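PDB 4YIV: apical membrane antigen AMA1 from Toxoplasma gondii ME49, which takes part in host cell invasion as a component of the moving junction, the ring formed between the parasite apical tip and the host cell membrane. Local coordinates for residues A[27-32]-A[227-232]; A[60-65]-A[341-346]; A[157-162]-A[215-220]; A[298-303]-A[318-323]. All blocks are in the same frame, centred on the assembly; numbering follows the deposited sequence.

Contact 1 of 4, residues A[27-32]-A[227-232]; sequences FNLTHH and KCPNQA. With CO (cobalt (II) ion), chain I; NAG (2-acetamido-2-deoxy-beta-D-glucopyranose), chain B.
Chi1 of -51° in His32 sets CG opposite the carbonyl carbon and brings the imidazole up to Lys227. The side chain of Lys227 bends at chi2 (-56°) and passes across that ring at about a right angle. Its CD lies over one ring face, 3.8 Å from the centroid of His32, a CH-pi contact. The opposite face carries CB of His31. In this conformer, one of two deposited, the ring lies between these two groups. ND1 of His32 makes a weak, bent hydrogen bond to Lys227 O (2.6 Å, 119°), and NE2 bonds to Glu25. His31 NE2, Glu25 and three waters bind the cobalt ion, with His32 beside it. Lys227 NZ makes a weak hydrogen bond to water 1, a ligand of the metal.

Pro229 fits against two apolar groups. Its CB is 3.6 Å from Phe27 CD1, and its CD is 3.7 Å from Leu29 CD2. Between Phe27 and Leu29 in sequence, Asn28 bears the N-linked sugar, and its OD1 accepts from His31 N in an Asx motif.

The contact joins the loop after helix 18-25 to the loop between helix 224-227 and strand 233-234. A disulfide ties Cys228 to Cys59, and Leu29 and Pro229 rest on strand 329-333.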
# COMPACT_ATOMS: atom_id res chain seq x y z
N PHE A 27 -1.28 2.39 -12.03
CA PHE A 27 0.04 2.58 -11.45
C PHE A 27 0.29 4.00 -11.00
O PHE A 27 1.34 4.30 -10.45
CB PHE A 27 1.11 2.17 -12.45
CG PHE A 27 1.06 0.71 -12.78
CD1 PHE A 27 1.31 -0.23 -11.81
CD2 PHE A 27 0.70 0.28 -14.06
CE1 PHE A 27 1.25 -1.58 -12.10
CE2 PHE A 27 0.63 -1.07 -14.35
CZ PHE A 27 0.91 -2.00 -13.38
N ASN A 28 -0.66 4.89 -11.25
CA ASN A 28 -0.51 6.29 -10.88
C ASN A 28 -1.01 6.56 -9.48
O ASN A 28 -2.11 6.91 -9.29
CB ASN A 28 -1.16 7.24 -11.89
CG ASN A 28 -0.77 8.69 -11.66
OD1 ASN A 28 -0.29 9.04 -10.61
ND2 ASN A 28 -0.95 9.53 -12.67
N LEU A 29 -0.14 6.38 -8.51
CA LEU A 29 -0.51 6.56 -7.12
C LEU A 29 -0.75 8.02 -6.75
O LEU A 29 -1.39 8.32 -5.74
CB LEU A 29 0.56 5.97 -6.22
CG LEU A 29 0.66 4.45 -6.35
CD1 LEU A 29 1.98 3.88 -5.82
CD2 LEU A 29 -0.56 3.81 -5.58
N THR A 30 -0.26 8.95 -7.54
CA THR A 30 -0.59 10.35 -7.26
C THR A 30 -2.07 10.65 -7.56
O THR A 30 -2.73 11.43 -6.87
CB THR A 30 0.29 11.31 -8.09
OG1 THR A 30 1.67 10.97 -7.91
CG2 THR A 30 0.06 12.73 -7.64
N HIS A 31 -2.52 10.03 -8.65
CA HIS A 31 -3.87 10.18 -9.20
C HIS A 31 -4.97 9.57 -8.32
O HIS A 31 -5.92 10.22 -7.96
CB HIS A 31 -3.92 9.57 -10.62
CG HIS A 31 -5.22 9.78 -11.32
ND1 HIS A 31 -5.98 10.92 -11.16
CD2 HIS A 31 -5.88 9.02 -12.23
CE1 HIS A 31 -7.07 10.83 -11.90
NE2 HIS A 31 -7.03 9.69 -12.56
N HIS A 32 -4.82 8.32 -7.96
CA HIS A 32 -5.84 7.56 -7.27
C HIS A 32 -5.61 7.49 -5.76
O HIS A 32 -6.47 7.76 -4.96
CB HIS A 32 -5.85 6.17 -7.91
CG HIS A 32 -5.95 6.22 -9.39
ND1 HIS A 32 -5.25 5.38 -10.23
CD2 HIS A 32 -6.67 7.04 -10.19
CE1 HIS A 32 -5.54 5.68 -11.48
NE2 HIS A 32 -6.41 6.66 -11.48
N LYS A 227 -8.10 0.91 -9.92
CA LYS A 227 -7.37 2.17 -9.83
C LYS A 227 -6.06 2.07 -9.09
O LYS A 227 -5.32 3.06 -9.05
CB LYS A 227 -8.23 3.22 -9.15
CG LYS A 227 -9.44 3.59 -9.96
CD LYS A 227 -9.00 4.04 -11.37
CE LYS A 227 -9.92 5.02 -12.01
NZ LYS A 227 -9.28 5.57 -13.28
N CYS A 228 -5.79 0.90 -8.51
CA CYS A 228 -4.67 0.69 -7.58
C CYS A 228 -3.79 -0.48 -8.08
O CYS A 228 -4.32 -1.43 -8.71
CB CYS A 228 -5.21 0.44 -6.17
SG CYS A 228 -6.21 1.80 -5.45
N PRO A 229 -2.45 -0.38 -7.88
CA PRO A 229 -1.55 -1.39 -8.42
C PRO A 229 -1.43 -2.53 -7.42
O PRO A 229 -0.38 -2.72 -6.79
CB PRO A 229 -0.25 -0.62 -8.60
CG PRO A 229 -0.23 0.31 -7.45
CD PRO A 229 -1.68 0.70 -7.22
N ASN A 230 -2.52 -3.26 -7.24
CA ASN A 230 -2.64 -4.22 -6.15
C ASN A 230 -1.62 -5.34 -6.17
O ASN A 230 -1.09 -5.74 -5.13
CB ASN A 230 -4.04 -4.84 -6.15
CG ASN A 230 -5.12 -3.80 -5.89
OD1 ASN A 230 -5.13 -3.16 -4.85
ND2 ASN A 230 -6.02 -3.61 -6.85
N GLN A 231 -1.33 -5.82 -7.37
CA GLN A 231 -0.36 -6.90 -7.58
C GLN A 231 0.93 -6.47 -8.30
O GLN A 231 0.95 -5.51 -9.07
CB GLN A 231 -1.01 -8.03 -8.37
CG GLN A 231 -1.65 -9.11 -7.50
CD GLN A 231 -2.72 -8.57 -6.58
OE1 GLN A 231 -2.54 -8.45 -5.36
NE2 GLN A 231 -3.84 -8.21 -7.17
N ALA A 232 1.99 -7.20 -8.02
CA ALA A 232 3.24 -7.11 -8.79
C ALA A 232 2.96 -7.40 -10.28
O ALA A 232 2.00 -8.08 -10.64
CB ALA A 232 4.25 -8.08 -8.24
CO CO I . -8.01 8.37 -13.09
C1 NAG B . -0.49 10.93 -12.78
C2 NAG B . -0.14 11.63 -14.10
C3 NAG B . 0.10 13.12 -13.89
C4 NAG B . -1.07 13.73 -13.14
C5 NAG B . -1.32 12.96 -11.84
C6 NAG B . -2.50 13.55 -11.09
C7 NAG B . 0.95 9.90 -15.41
C8 NAG B . 2.25 9.30 -15.84
N2 NAG B . 1.04 11.02 -14.69
O3 NAG B . 0.25 13.76 -15.15
O4 NAG B . -0.78 15.10 -12.84
O5 NAG B . -1.57 11.59 -12.12
O6 NAG B . -3.70 13.33 -11.83
O7 NAG B . -0.12 9.40 -15.70
O HOH W 1 -9.65 8.09 -11.76
O HOH W 2 -7.59 9.59 -15.22
O HOH W 3 -9.41 9.84 -13.61

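Contact 2 of 4, residues A[60-65]-A[341-346]; sequences PIWGKH and ETPNFI
Trp62 meets Phe345 and Ile346 with the far end of its indole. It gives by far the largest share of the buried surface. Trp62 CZ3 lies 3.6 Å from Phe345 CZ. The two six-membered rings meet rim to rim, with their planes 25° apart, so neither stacks on the other. Phe345 holds CG between its backbone N and carbonyl carbon (chi1 56°), which swings the ring back toward the indole. Ile346 comes from the opposite direction to the tryptophan. Its CG2 branch sits at the indole edge, close to the ring plane, 3.8 Å from Trp62 CH2. Pro343 adds a third apolar group: its CG is 3.8 Å from Trp62 CH2 and also lies over one face of Phe345, toward the rim. No hydrogen bond joins the two segments. The polar end of the indole is satisfied elsewhere, because Trp62 NE1 bonds to Asn230 OD1. Leu133 of helix 132-141 touches both Trp62 and Ile346.

Strand 61-62 is an outermost strand of a five-stranded antiparallel sheet, and 341-346 lies in the long loop after strand 329-333. An antiparallel sheet packed with a helix, here 132-141, is consistent with a PAN-type domain, the fold of the first two domains of AMA1.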
# COMPACT_ATOMS: atom_id res chain seq x y z
N PRO A 60 -5.49 0.33 -0.98
CA PRO A 60 -5.02 -0.59 0.07
C PRO A 60 -3.52 -0.82 -0.06
O PRO A 60 -2.98 -0.86 -1.18
CB PRO A 60 -5.79 -1.88 -0.20
CG PRO A 60 -6.11 -1.85 -1.64
CD PRO A 60 -6.28 -0.38 -2.02
N ILE A 61 -2.85 -0.96 1.07
CA ILE A 61 -1.40 -1.13 1.05
C ILE A 61 -1.07 -2.56 1.51
O ILE A 61 -1.20 -2.91 2.69
CB ILE A 61 -0.67 -0.08 1.93
CG1 ILE A 61 -1.20 1.33 1.61
CG2 ILE A 61 0.85 -0.20 1.72
CD1 ILE A 61 -1.08 1.76 0.14
N TRP A 62 -0.69 -3.38 0.53
CA TRP A 62 -0.59 -4.82 0.72
C TRP A 62 0.65 -5.22 1.48
O TRP A 62 1.75 -4.91 1.06
CB TRP A 62 -0.58 -5.49 -0.65
CG TRP A 62 -1.86 -5.32 -1.44
CD1 TRP A 62 -2.36 -4.17 -2.03
CD2 TRP A 62 -2.80 -6.35 -1.72
NE1 TRP A 62 -3.58 -4.45 -2.66
CE2 TRP A 62 -3.86 -5.78 -2.47
CE3 TRP A 62 -2.85 -7.71 -1.39
CZ2 TRP A 62 -4.95 -6.54 -2.90
CZ3 TRP A 62 -3.94 -8.47 -1.83
CH2 TRP A 62 -4.97 -7.88 -2.57
N GLY A 63 0.47 -5.90 2.60
CA GLY A 63 1.59 -6.44 3.35
C GLY A 63 2.11 -5.44 4.38
O GLY A 63 2.97 -5.77 5.20
N LYS A 64 1.55 -4.23 4.39
CA LYS A 64 1.99 -3.23 5.38
C LYS A 64 1.48 -3.58 6.75
O LYS A 64 0.32 -3.86 6.95
CB LYS A 64 1.52 -1.80 5.02
CG LYS A 64 1.66 -0.79 6.17
CD LYS A 64 1.23 0.61 5.73
CE LYS A 64 1.21 1.62 6.91
NZ LYS A 64 1.05 3.02 6.42
N HIS A 65 2.39 -3.53 7.72
CA HIS A 65 2.04 -3.72 9.12
C HIS A 65 2.93 -2.77 9.93
O HIS A 65 3.92 -2.26 9.43
CB HIS A 65 2.23 -5.18 9.58
CG HIS A 65 3.57 -5.77 9.27
ND1 HIS A 65 3.98 -6.10 8.00
CD2 HIS A 65 4.58 -6.16 10.10
CE1 HIS A 65 5.20 -6.62 8.04
NE2 HIS A 65 5.59 -6.66 9.31
N GLU A 341 -0.08 -12.69 -8.53
CA GLU A 341 -1.34 -13.41 -8.69
C GLU A 341 -2.49 -12.71 -8.00
O GLU A 341 -2.39 -12.31 -6.85
CB GLU A 341 -1.21 -14.83 -8.14
CG GLU A 341 0.06 -15.58 -8.58
CD GLU A 341 -0.17 -16.63 -9.69
OE1 GLU A 341 -0.94 -17.60 -9.47
OE2 GLU A 341 0.46 -16.51 -10.78
N THR A 342 -3.60 -12.59 -8.70
CA THR A 342 -4.81 -12.03 -8.10
C THR A 342 -5.42 -12.97 -7.07
O THR A 342 -5.83 -14.08 -7.42
CB THR A 342 -5.86 -11.73 -9.18
OG1 THR A 342 -5.29 -10.92 -10.21
CG2 THR A 342 -7.05 -11.02 -8.60
N PRO A 343 -5.56 -12.52 -5.82
CA PRO A 343 -6.21 -13.38 -4.84
C PRO A 343 -7.73 -13.31 -4.91
O PRO A 343 -8.27 -12.33 -5.39
CB PRO A 343 -5.75 -12.81 -3.52
CG PRO A 343 -5.56 -11.39 -3.79
CD PRO A 343 -5.11 -11.25 -5.21
N ASN A 344 -8.41 -14.33 -4.38
CA ASN A 344 -9.83 -14.44 -4.63
C ASN A 344 -10.60 -13.39 -3.86
O ASN A 344 -11.73 -13.06 -4.22
CB ASN A 344 -10.33 -15.85 -4.28
CG ASN A 344 -10.03 -16.23 -2.85
OD1 ASN A 344 -9.69 -15.39 -2.01
ND2 ASN A 344 -10.15 -17.53 -2.55
N PHE A 345 -10.00 -12.83 -2.81
CA PHE A 345 -10.76 -11.89 -1.98
C PHE A 345 -10.81 -10.47 -2.55
O PHE A 345 -11.37 -9.57 -1.90
CB PHE A 345 -10.23 -11.85 -0.54
CG PHE A 345 -8.77 -11.51 -0.42
CD1 PHE A 345 -8.35 -10.20 -0.40
CD2 PHE A 345 -7.82 -12.51 -0.28
CE1 PHE A 345 -7.01 -9.88 -0.24
CE2 PHE A 345 -6.47 -12.19 -0.12
CZ PHE A 345 -6.08 -10.87 -0.11
N ILE A 346 -10.26 -10.26 -3.74
CA ILE A 346 -10.54 -9.04 -4.51
C ILE A 346 -11.18 -9.33 -5.88
O ILE A 346 -11.16 -8.50 -6.77
CB ILE A 346 -9.26 -8.16 -4.72
CG1 ILE A 346 -8.24 -8.85 -5.63
CG2 ILE A 346 -8.64 -7.81 -3.37
CD1 ILE A 346 -7.22 -7.86 -6.20

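Contact 3 of 4, residues A[157-162]-A[215-220]; sequences YPFVYD and AYVGEN
Tyr157 touches Ala215 through its backbone, not its ring. Its carbonyl O stands 3.3 Å from Ala215 CB, while its CB points away from the 215-220 turn. Pro158 follows, and here the two backbones come nearest, with Pro158 CA and Ala215 CA 5.0 Å apart. Pro158 CA is 4.1 Å from Ala215 N, so main chain lies close to main chain. Strand 159-162 begins at Phe159, which turns its side chain to the other segment. The torsion chi1 of 70° tucks CG between the backbone N and the carbonyl carbon. The ring crosses Val217 at about a right angle and offers its edge: Phe159 CE1 is 4.1 Å from Val217 CB, which lies near the ring plane. Cys136 of helix 132-141 also touches Phe159.

The 215-218 turn is a short 3-10 segment closed by a bond from Gly218 N to Ala215 O (2.9 Å). It follows strand 210-213, the neighbour of strand 159-162 in the sheet. Backbone bonding between Phe159 and Gly213, part of that sheet, joins the two strands just before the turn. No hydrogen bond or charge pair links 157-162 with 215-220. Their fit therefore rests on van der Waals contact between buried groups.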
# COMPACT_ATOMS: atom_id res chain seq x y z
N TYR A 157 -11.12 5.93 11.42
CA TYR A 157 -9.92 5.15 11.70
C TYR A 157 -9.49 4.33 10.50
O TYR A 157 -10.35 3.88 9.71
CB TYR A 157 -10.18 4.18 12.86
CG TYR A 157 -10.65 4.83 14.11
CD1 TYR A 157 -9.80 5.60 14.91
CD2 TYR A 157 -11.96 4.67 14.51
CE1 TYR A 157 -10.27 6.18 16.08
CE2 TYR A 157 -12.44 5.23 15.65
CZ TYR A 157 -11.60 5.99 16.45
OH TYR A 157 -12.11 6.55 17.60
N PRO A 158 -8.17 4.10 10.37
CA PRO A 158 -7.68 3.18 9.34
C PRO A 158 -8.00 1.72 9.71
O PRO A 158 -8.45 1.42 10.84
CB PRO A 158 -6.18 3.48 9.29
CG PRO A 158 -5.85 3.86 10.72
CD PRO A 158 -7.06 4.64 11.19
N PHE A 159 -7.83 0.82 8.76
CA PHE A 159 -8.17 -0.57 8.98
C PHE A 159 -7.01 -1.47 8.59
O PHE A 159 -6.14 -1.08 7.82
CB PHE A 159 -9.43 -1.01 8.16
CG PHE A 159 -9.20 -1.08 6.69
CD1 PHE A 159 -9.38 0.04 5.91
CD2 PHE A 159 -8.78 -2.25 6.08
CE1 PHE A 159 -9.15 0.02 4.54
CE2 PHE A 159 -8.55 -2.29 4.70
CZ PHE A 159 -8.74 -1.13 3.92
N VAL A 160 -7.06 -2.70 9.10
CA VAL A 160 -6.23 -3.77 8.56
C VAL A 160 -7.16 -4.95 8.26
O VAL A 160 -7.91 -5.42 9.13
CB VAL A 160 -5.08 -4.21 9.54
CG1 VAL A 160 -4.41 -5.49 9.03
CG2 VAL A 160 -4.05 -3.09 9.69
N TYR A 161 -7.09 -5.41 7.02
CA TYR A 161 -7.79 -6.64 6.64
C TYR A 161 -6.82 -7.81 6.79
O TYR A 161 -5.75 -7.85 6.16
CB TYR A 161 -8.36 -6.57 5.22
CG TYR A 161 -9.23 -7.79 4.89
CD1 TYR A 161 -10.28 -8.14 5.71
CD2 TYR A 161 -8.94 -8.62 3.80
CE1 TYR A 161 -11.05 -9.27 5.47
CE2 TYR A 161 -9.72 -9.77 3.55
CZ TYR A 161 -10.76 -10.07 4.38
OH TYR A 161 -11.55 -11.19 4.17
N ASP A 162 -7.22 -8.77 7.62
CA ASP A 162 -6.49 -10.01 7.80
C ASP A 162 -7.18 -10.98 6.87
O ASP A 162 -8.30 -11.43 7.17
CB ASP A 162 -6.54 -10.49 9.26
CG ASP A 162 -5.79 -11.82 9.49
OD1 ASP A 162 -5.60 -12.61 8.50
OD2 ASP A 162 -5.41 -12.08 10.66
N ALA A 215 -9.60 4.54 5.99
CA ALA A 215 -11.04 4.29 5.84
C ALA A 215 -11.55 4.74 4.51
O ALA A 215 -12.61 4.25 4.07
CB ALA A 215 -11.83 4.96 6.93
N TYR A 216 -10.84 5.65 3.86
CA TYR A 216 -11.36 6.24 2.63
C TYR A 216 -11.20 5.31 1.40
O TYR A 216 -11.75 5.59 0.32
CB TYR A 216 -10.72 7.63 2.39
CG TYR A 216 -11.15 8.53 3.53
CD1 TYR A 216 -12.35 9.22 3.46
CD2 TYR A 216 -10.43 8.57 4.73
CE1 TYR A 216 -12.82 9.97 4.52
CE2 TYR A 216 -10.90 9.31 5.80
CZ TYR A 216 -12.10 10.02 5.68
OH TYR A 216 -12.61 10.77 6.73
N VAL A 217 -10.47 4.21 1.57
CA VAL A 217 -10.54 3.11 0.59
C VAL A 217 -12.02 2.66 0.45
O VAL A 217 -12.44 2.13 -0.57
CB VAL A 217 -9.67 1.93 1.00
CG1 VAL A 217 -9.79 0.76 0.01
CG2 VAL A 217 -8.18 2.35 1.11
N GLY A 218 -12.77 2.84 1.52
CA GLY A 218 -14.13 2.37 1.59
C GLY A 218 -15.19 3.32 1.08
O GLY A 218 -16.36 2.95 1.06
N GLU A 219 -14.82 4.55 0.72
CA GLU A 219 -15.81 5.54 0.25
C GLU A 219 -16.48 5.08 -1.06
O GLU A 219 -17.70 5.17 -1.23
CB GLU A 219 -15.15 6.93 0.03
CG GLU A 219 -16.16 8.04 -0.39
CD GLU A 219 -15.59 9.46 -0.28
OE1 GLU A 219 -16.35 10.42 -0.53
OE2 GLU A 219 -14.42 9.63 0.08
N ASN A 220 -15.68 4.56 -1.97
CA ASN A 220 -16.14 3.97 -3.22
C ASN A 220 -15.42 2.65 -3.20
O ASN A 220 -14.44 2.51 -3.81
CB ASN A 220 -15.76 4.81 -4.41
CG ASN A 220 -16.54 6.09 -4.49
OD1 ASN A 220 -17.74 6.09 -4.55
ND2 ASN A 220 -15.84 7.18 -4.47

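Contact 4 of 4, residues A[298-303]-A[318-323]; sequences RNYGFY and QVPDCL. With NAG (2-acetamido-2-deoxy-beta-D-glucopyranose), chain B.
The backbones stay apart, with Tyr300 CA and Val319 CA the nearest pair at 7.3 Å, so the gap is bridged by a side chain. Strand 300-305 is central in a five-stranded antiparallel sheet whose strand order repeats that of the sheet holding 159-162, consistent with a second PAN-type domain. Residues 318-321 lead from strand 311-316 of this sheet to strand 322-326 of a three-stranded sheet. Asp321 and Cys322 form a classic beta bulge opposite Gly239, and Cys322 is disulfide-bonded to Cys246.

Tyr300 spans the gap. Its chi1 of -49° places CG opposite the carbonyl carbon, and the ring lies against 318-320. Pro320 CD lies over one face, 4.0 Å from the ring centroid of Tyr300 and 17° off the normal, a CH-pi contact. Val319 CA lies over the same face. The opposite face is covered by CB of Asn299, centred on the ring. The phenol is thus clamped between its own neighbour in sequence and the proline. At its far end, Tyr300 OH is 3.5 Å from Val319 CG2 and accepts a hydrogen bond from Leu29 N. Gln318 adds its carbonyl O, 3.7 Å from Tyr300 CD2.

The two methyls of Val319 serve different partners. CG2 meets the tyrosine, while Val319 CG1 touches the acetyl methyl of the Asn28-linked sugar, 3.4 Å from NAG C8.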
# COMPACT_ATOMS: atom_id res chain seq x y z
N ARG A 298 9.15 8.14 -4.40
CA ARG A 298 9.89 7.08 -5.09
C ARG A 298 9.17 5.80 -4.72
O ARG A 298 9.65 5.02 -3.93
CB ARG A 298 11.31 7.06 -4.57
CG ARG A 298 12.26 6.19 -5.36
CD ARG A 298 13.65 6.09 -4.76
NE ARG A 298 14.34 7.36 -4.67
CZ ARG A 298 14.85 7.87 -3.56
NH1 ARG A 298 14.80 7.22 -2.43
NH2 ARG A 298 15.46 9.02 -3.61
N ASN A 299 8.02 5.62 -5.33
CA ASN A 299 7.08 4.55 -5.05
C ASN A 299 7.18 3.32 -5.97
O ASN A 299 6.48 2.32 -5.73
CB ASN A 299 5.65 5.06 -5.20
CG ASN A 299 5.35 6.23 -4.31
OD1 ASN A 299 5.93 6.38 -3.24
ND2 ASN A 299 4.40 7.04 -4.73
N TYR A 300 8.04 3.41 -6.98
CA TYR A 300 7.99 2.51 -8.13
C TYR A 300 9.32 1.85 -8.31
O TYR A 300 10.38 2.46 -8.13
CB TYR A 300 7.61 3.30 -9.40
CG TYR A 300 6.42 4.15 -9.20
CD1 TYR A 300 5.15 3.58 -9.22
CD2 TYR A 300 6.53 5.50 -8.96
CE1 TYR A 300 4.05 4.31 -9.01
CE2 TYR A 300 5.41 6.26 -8.75
CZ TYR A 300 4.17 5.65 -8.78
OH TYR A 300 3.04 6.37 -8.57
N GLY A 301 9.29 0.57 -8.66
CA GLY A 301 10.55 -0.08 -8.92
C GLY A 301 10.43 -1.39 -9.65
O GLY A 301 9.31 -1.90 -9.86
N PHE A 302 11.58 -1.90 -10.07
CA PHE A 302 11.62 -3.28 -10.55
C PHE A 302 12.90 -4.01 -10.28
O PHE A 302 14.00 -3.44 -10.22
CB PHE A 302 11.31 -3.36 -12.06
CG PHE A 302 12.20 -2.50 -12.95
CD1 PHE A 302 13.43 -2.96 -13.41
CD2 PHE A 302 11.77 -1.23 -13.34
CE1 PHE A 302 14.22 -2.16 -14.27
CE2 PHE A 302 12.54 -0.44 -14.20
CZ PHE A 302 13.76 -0.91 -14.66
N TYR A 303 12.71 -5.30 -10.10
CA TYR A 303 13.78 -6.24 -10.07
C TYR A 303 14.18 -6.59 -11.50
O TYR A 303 13.32 -6.71 -12.37
CB TYR A 303 13.34 -7.47 -9.32
CG TYR A 303 14.36 -8.55 -9.36
CD1 TYR A 303 14.36 -9.46 -10.41
CD2 TYR A 303 15.31 -8.66 -8.37
CE1 TYR A 303 15.29 -10.45 -10.47
CE2 TYR A 303 16.26 -9.66 -8.43
CZ TYR A 303 16.22 -10.56 -9.49
OH TYR A 303 17.14 -11.57 -9.60
N GLN A 318 9.13 8.46 -10.80
CA GLN A 318 8.41 8.72 -12.05
C GLN A 318 7.25 7.74 -12.27
O GLN A 318 7.47 6.53 -12.42
CB GLN A 318 9.38 8.66 -13.24
CG GLN A 318 10.46 9.75 -13.21
CD GLN A 318 9.89 11.15 -13.46
OE1 GLN A 318 10.13 12.07 -12.67
NE2 GLN A 318 9.14 11.31 -14.56
N VAL A 319 6.03 8.26 -12.26
CA VAL A 319 4.86 7.44 -12.55
C VAL A 319 5.05 6.80 -13.92
O VAL A 319 5.33 7.49 -14.90
CB VAL A 319 3.58 8.28 -12.51
CG1 VAL A 319 2.38 7.46 -12.96
CG2 VAL A 319 3.34 8.82 -11.11
N PRO A 320 4.93 5.46 -13.99
CA PRO A 320 5.13 4.87 -15.32
C PRO A 320 4.00 5.20 -16.32
O PRO A 320 2.81 5.31 -15.97
CB PRO A 320 5.19 3.37 -15.03
CG PRO A 320 4.53 3.18 -13.75
CD PRO A 320 4.72 4.44 -12.95
N ASP A 321 4.39 5.39 -17.58
CA ASP A 321 3.39 5.60 -18.62
C ASP A 321 3.67 4.70 -19.81
O ASP A 321 3.00 4.79 -20.83
CB ASP A 321 3.31 7.09 -19.03
CG ASP A 321 4.56 7.61 -19.70
OD1 ASP A 321 5.47 6.83 -20.07
OD2 ASP A 321 4.63 8.85 -19.87
N CYS A 322 4.64 3.80 -19.65
CA CYS A 322 4.84 2.72 -20.60
C CYS A 322 5.59 1.58 -19.90
O CYS A 322 5.97 1.69 -18.72
CB CYS A 322 5.61 3.20 -21.84
SG CYS A 322 7.28 3.88 -21.54
N LEU A 323 5.77 0.49 -20.62
CA LEU A 323 6.42 -0.70 -20.13
C LEU A 323 7.43 -1.20 -21.12
O LEU A 323 7.25 -1.05 -22.33
CB LEU A 323 5.42 -1.83 -19.86
CG LEU A 323 4.26 -1.56 -18.91
CD1 LEU A 323 3.28 -2.73 -18.91
CD2 LEU A 323 4.84 -1.31 -17.52
C1 NAG B . -0.49 10.93 -12.78
C2 NAG B . -0.14 11.63 -14.10
C3 NAG B . 0.10 13.12 -13.89
C4 NAG B . -1.07 13.73 -13.14
C5 NAG B . -1.32 12.96 -11.84
C6 NAG B . -2.50 13.55 -11.09
C7 NAG B . 0.95 9.90 -15.41
C8 NAG B . 2.25 9.30 -15.84
N2 NAG B . 1.04 11.02 -14.69
O3 NAG B . 0.25 13.76 -15.15
O4 NAG B . -0.78 15.10 -12.84
O5 NAG B . -1.57 11.59 -12.12
O6 NAG B . -3.70 13.33 -11.83
O7 NAG B . -0.12 9.40 -15.70

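From the N terminus, contact 1 opens at 27-32 and contact 2 at 60-65. Contact 3 opens at 157-162 and closes first, at 215-220, nested inside both. Contact 1 then closes at 227-232, so it crosses contact 2, which is still open. Contact 4 opens at 298-303 and closes at 318-323, in series after contact 1 and nested inside contact 2. Contact 2 closes last, at 341-346. Asn230 joins contact 1 to contact 2 through Trp62, and Tyr300 joins contact 1 to contact 4. Contacts 2 and 3 reach the sheet of strands 61-62, 159-162 and 210-213, and contact 4 ties the sheet of 300-305 to that of 322-326. Contact 1 lies between the two five-stranded sheets.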